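Local coordinates for protein N-acyl-D-glutamate deacylase (Bordetella bronchiseptica, PDB 3GIP) that hydrolyses N-acyl-D-glutamate, releasing the acyl group as a carboxylate and free D-glutamate, as a zinc-containing member of the amidohydrolase superfamily, at residues P101-A113 / N148-A160. Numbering follows the deposited sequence.
Sequences PAPLPGNTAAALA and NLRLAAMRDPQAA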
loop_
_atom_site.group_PDB
_atom_site.type_symbol
_atom_site.label_atom_id
_atom_site.label_comp_id
_atom_site.label_asym_id
_atom_site.label_seq_id
_atom_site.Cartn_x
_atom_site.Cartn_y
_atom_site.Cartn_z
ATOM N N PRO A 101 10.010 6.796 -13.484
ATOM C CA PRO A 101 11.247 7.383 -14.010
ATOM C C PRO A 101 11.647 8.652 -13.269
ATOM O O PRO A 101 10.836 9.263 -12.574
ATOM C CB PRO A 101 10.896 7.659 -15.466
ATOM C CG PRO A 101 9.463 8.071 -15.363
ATOM C CD PRO A 101 8.895 7.021 -14.422
ATOM N N ALA A 102 12.903 9.051 -13.434
ATOM C CA ALA A 102 13.417 10.246 -12.783
ATOM C C ALA A 102 12.885 11.518 -13.437
ATOM O O ALA A 102 12.696 11.577 -14.654
ATOM C CB ALA A 102 14.946 10.237 -12.820
ATOM N N PRO A 103 12.631 12.557 -12.631
ATOM C CA PRO A 103 12.124 13.822 -13.166
ATOM C C PRO A 103 13.210 14.551 -13.940
ATOM O O PRO A 103 14.398 14.262 -13.783
ATOM C CB PRO A 103 11.724 14.585 -11.910
ATOM C CG PRO A 103 12.755 14.134 -10.924
ATOM C CD PRO A 103 12.789 12.638 -11.167
ATOM N N LEU A 104 12.800 15.488 -14.783
ATOM C CA LEU A 104 13.755 16.286 -15.542
ATOM C C LEU A 104 14.481 17.140 -14.509
ATOM O O LEU A 104 13.924 17.459 -13.461
ATOM C CB LEU A 104 13.025 17.189 -16.534
ATOM C CG LEU A 104 12.392 16.508 -17.752
ATOM C CD1 LEU A 104 11.424 17.463 -18.424
ATOM C CD2 LEU A 104 13.493 16.067 -18.721
ATOM N N PRO A 105 15.738 17.516 -14.785
ATOM C CA PRO A 105 16.486 18.340 -13.831
ATOM C C PRO A 105 15.718 19.607 -13.466
ATOM O O PRO A 105 15.266 20.341 -14.342
ATOM C CB PRO A 105 17.776 18.651 -14.582
ATOM C CG PRO A 105 17.958 17.438 -15.447
ATOM C CD PRO A 105 16.558 17.197 -15.966
ATOM N N GLY A 106 15.565 19.854 -12.169
ATOM C CA GLY A 106 14.852 21.041 -11.735
ATOM C C GLY A 106 13.369 20.827 -11.491
ATOM O O GLY A 106 12.717 21.671 -10.877
ATOM N N ASN A 107 12.828 19.716 -11.981
ATOM C CA ASN A 107 11.415 19.412 -11.782
ATOM C C ASN A 107 11.252 18.654 -10.475
ATOM O O ASN A 107 11.926 17.653 -10.240
ATOM C CB ASN A 107 10.865 18.561 -12.931
ATOM C CG ASN A 107 10.445 19.391 -14.130
ATOM O OD1 ASN A 107 10.533 20.618 -14.116
ATOM N ND2 ASN A 107 9.979 18.719 -15.178
ATOM N N THR A 108 10.360 19.136 -9.621
ATOM C CA THR A 108 10.138 18.476 -8.346
ATOM C C THR A 108 8.679 18.566 -7.928
ATOM O O THR A 108 7.880 19.256 -8.559
ATOM C CB THR A 108 11.001 19.105 -7.244
ATOM O OG1 THR A 108 10.844 18.355 -6.032
ATOM C CG2 THR A 108 10.581 20.548 -7.004
ATOM N N ALA A 109 8.344 17.856 -6.858
ATOM C CA ALA A 109 6.987 17.854 -6.333
ATOM C C ALA A 109 7.052 17.553 -4.843
ATOM O O ALA A 109 7.816 16.693 -4.411
ATOM C CB ALA A 109 6.146 16.803 -7.047
ATOM N N ALA A 110 6.253 18.271 -4.060
ATOM C CA ALA A 110 6.226 18.071 -2.617
ATOM C C ALA A 110 5.908 16.621 -2.264
ATOM O O ALA A 110 6.481 16.063 -1.329
ATOM C CB ALA A 110 5.199 19.004 -1.984
ATOM N N ALA A 111 5.000 16.014 -3.024
ATOM C CA ALA A 111 4.589 14.633 -2.789
ATOM C C ALA A 111 5.730 13.627 -2.923
ATOM O O ALA A 111 5.640 12.511 -2.416
ATOM C CB ALA A 111 3.448 14.263 -3.735
ATOM N N LEU A 112 6.802 14.012 -3.609
ATOM C CA LEU A 112 7.942 13.114 -3.765
ATOM C C LEU A 112 8.554 12.811 -2.399
ATOM O O LEU A 112 9.279 11.831 -2.237
ATOM C CB LEU A 112 8.997 13.736 -4.686
ATOM C CG LEU A 112 8.669 13.759 -6.181
ATOM C CD1 LEU A 112 9.780 14.468 -6.941
ATOM C CD2 LEU A 112 8.506 12.335 -6.691
ATOM N N ALA A 113 8.254 13.658 -1.419
ATOM C CA ALA A 113 8.765 13.474 -0.066
ATOM C C ALA A 113 8.179 12.209 0.556
ATOM O O ALA A 113 8.680 11.706 1.562
ATOM C CB ALA A 113 8.425 14.689 0.790
ATOM N N ASN A 148 5.567 11.227 -11.748
ATOM C CA ASN A 148 6.876 10.958 -12.342
ATOM C C ASN A 148 6.806 11.154 -13.850
ATOM O O ASN A 148 7.696 11.765 -14.448
ATOM C CB ASN A 148 7.322 9.523 -12.053
ATOM C CG ASN A 148 7.787 9.332 -10.629
ATOM O OD1 ASN A 148 8.975 9.132 -10.372
ATOM N ND2 ASN A 148 6.851 9.390 -9.690
ATOM N N LEU A 149 5.748 10.629 -14.462
ATOM C CA LEU A 149 5.586 10.747 -15.906
ATOM C C LEU A 149 5.559 12.208 -16.329
ATOM O O LEU A 149 6.263 12.596 -17.262
ATOM C CB LEU A 149 4.308 10.039 -16.366
ATOM C CG LEU A 149 4.292 8.525 -16.126
ATOM C CD1 LEU A 149 2.971 7.955 -16.612
ATOM C CD2 LEU A 149 5.454 7.861 -16.855
ATOM N N ARG A 150 4.756 13.017 -15.645
ATOM C CA ARG A 150 4.673 14.435 -15.966
ATOM C C ARG A 150 6.006 15.142 -15.739
ATOM O O ARG A 150 6.455 15.920 -16.580
ATOM C CB ARG A 150 3.597 15.132 -15.125
ATOM C CG ARG A 150 2.262 15.287 -15.823
ATOM C CD ARG A 150 1.410 16.369 -15.167
ATOM N NE ARG A 150 0.275 16.726 -16.013
ATOM C CZ ARG A 150 0.007 17.960 -16.426
ATOM N NH1 ARG A 150 0.787 18.969 -16.066
ATOM N NH2 ARG A 150 -1.030 18.183 -17.222
ATOM N N LEU A 151 6.636 14.873 -14.600
ATOM C CA LEU A 151 7.906 15.517 -14.272
ATOM C C LEU A 151 9.046 15.091 -15.185
ATOM O O LEU A 151 10.034 15.814 -15.330
ATOM C CB LEU A 151 8.286 15.228 -12.820
ATOM C CG LEU A 151 7.304 15.744 -11.765
ATOM C CD1 LEU A 151 7.730 15.242 -10.399
ATOM C CD2 LEU A 151 7.248 17.267 -11.798
ATOM N N ALA A 152 8.909 13.922 -15.797
ATOM C CA ALA A 152 9.942 13.406 -16.687
ATOM C C ALA A 152 9.725 13.809 -18.140
ATOM O O ALA A 152 10.681 13.900 -18.915
ATOM C CB ALA A 152 10.003 11.885 -16.577
ATOM N N ALA A 153 8.473 14.064 -18.506
ATOM C CA ALA A 153 8.141 14.408 -19.882
ATOM C C ALA A 153 7.865 15.879 -20.155
ATOM O O ALA A 153 7.936 16.318 -21.305
ATOM C CB ALA A 153 6.942 13.575 -20.339
ATOM N N MET A 154 7.567 16.649 -19.114
ATOM C CA MET A 154 7.230 18.053 -19.313
ATOM C C MET A 154 8.185 19.102 -18.752
ATOM O O MET A 154 8.436 19.160 -17.547
ATOM C CB MET A 154 5.823 18.309 -18.772
ATOM C CG MET A 154 4.757 17.487 -19.475
ATOM S SD MET A 154 3.135 17.625 -18.712
ATOM C CE MET A 154 2.619 19.220 -19.306
ATOM N N ARG A 155 8.699 19.935 -19.651
ATOM C CA ARG A 155 9.608 21.021 -19.304
ATOM C C ARG A 155 8.902 21.927 -18.293
ATOM O O ARG A 155 9.534 22.510 -17.407
ATOM C CB ARG A 155 9.970 21.796 -20.576
ATOM C CG ARG A 155 10.719 23.094 -20.362
ATOM C CD ARG A 155 11.084 23.708 -21.709
ATOM N NE ARG A 155 11.603 25.064 -21.577
ATOM C CZ ARG A 155 10.883 26.099 -21.160
ATOM N NH1 ARG A 155 9.609 25.933 -20.832
ATOM N NH2 ARG A 155 11.437 27.301 -21.075
ATOM N N ASP A 156 7.585 22.036 -18.441
ATOM C CA ASP A 156 6.758 22.824 -17.535
ATOM C C ASP A 156 5.614 21.920 -17.092
ATOM O O ASP A 156 4.542 21.909 -17.699
ATOM C CB ASP A 156 6.197 24.065 -18.229
ATOM C CG ASP A 156 5.268 24.859 -17.329
ATOM O OD1 ASP A 156 5.181 24.522 -16.128
ATOM O OD2 ASP A 156 4.628 25.817 -17.813
ATOM N N PRO A 157 5.833 21.147 -16.015
ATOM C CA PRO A 157 4.836 20.222 -15.475
ATOM C C PRO A 157 3.557 20.853 -14.927
ATOM O O PRO A 157 2.684 20.148 -14.420
ATOM C CB PRO A 157 5.620 19.462 -14.409
ATOM C CG PRO A 157 6.583 20.488 -13.914
ATOM C CD PRO A 157 7.057 21.137 -15.192
ATOM N N GLN A 158 3.439 22.171 -15.032
ATOM C CA GLN A 158 2.244 22.852 -14.547
ATOM C C GLN A 158 1.311 23.235 -15.695
ATOM O O GLN A 158 0.232 23.783 -15.473
ATOM C CB GLN A 158 2.630 24.106 -13.761
ATOM C CG GLN A 158 3.472 23.830 -12.524
ATOM C CD GLN A 158 2.815 22.842 -11.578
ATOM O OE1 GLN A 158 1.673 23.034 -11.156
ATOM N NE2 GLN A 158 3.537 21.779 -11.236
ATOM N N ALA A 159 1.723 22.933 -16.920
ATOM C CA ALA A 159 0.919 23.267 -18.090
ATOM C C ALA A 159 0.147 22.069 -18.627
ATOM O O ALA A 159 0.225 20.965 -18.085
ATOM C CB ALA A 159 1.816 23.832 -19.187
ATOM N N ALA A 160 -0.616 22.309 -19.688
ATOM C CA ALA A 160 -1.372 21.250 -20.339
ATOM C C ALA A 160 -0.352 20.598 -21.262
ATOM O O ALA A 160 0.461 21.284 -21.880
ATOM C CB ALA A 160 -2.523 21.836 -21.143
#
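Pro101-Leu104 runs as an extended chain past the last turn of helix 146-153, coming nearest where Pro103 CA lies 4.2 Å from Ala152 CA, then folds back through the type II turn Leu104-Asn107. The loop thereby brings donors to carbonyls at the helix end, where Met154 is the first residue to leave helical geometry. Leu104 N donates to Leu151 O (2.8 Å) from above the carbonyl plane. Asn107 ND2 reaches the same oxygen from the opposite face in a nearly straight bond (2.9 Å). It also donates to Met154 O, more bent at 144°. With CG anti to its own carbonyl carbon (chi1 -84°), the Asn107 amide is carried to the helix end; both acceptors lie close to its plane, and the two bonds together hold its rotation. Pro157 CD packs against this amide. The loop packs along the Leu151 side chain: CB meets Pro103 CB (3.6 Å), CD2 lies by Asn107 CB, and CD1 touches Ala109 CB and meets Leu112 CD1 tip to tip. Pro101 CG rests on Ala152 CB; Met172 of helix 163-179 touches Pro101 and Ala152. The contact ties two post-strand segments of the amidohydrolase TIM barrel, the loop after strand 87-92, which also carries the zinc ligand Cys95, and the C-terminal end of helix 146-153.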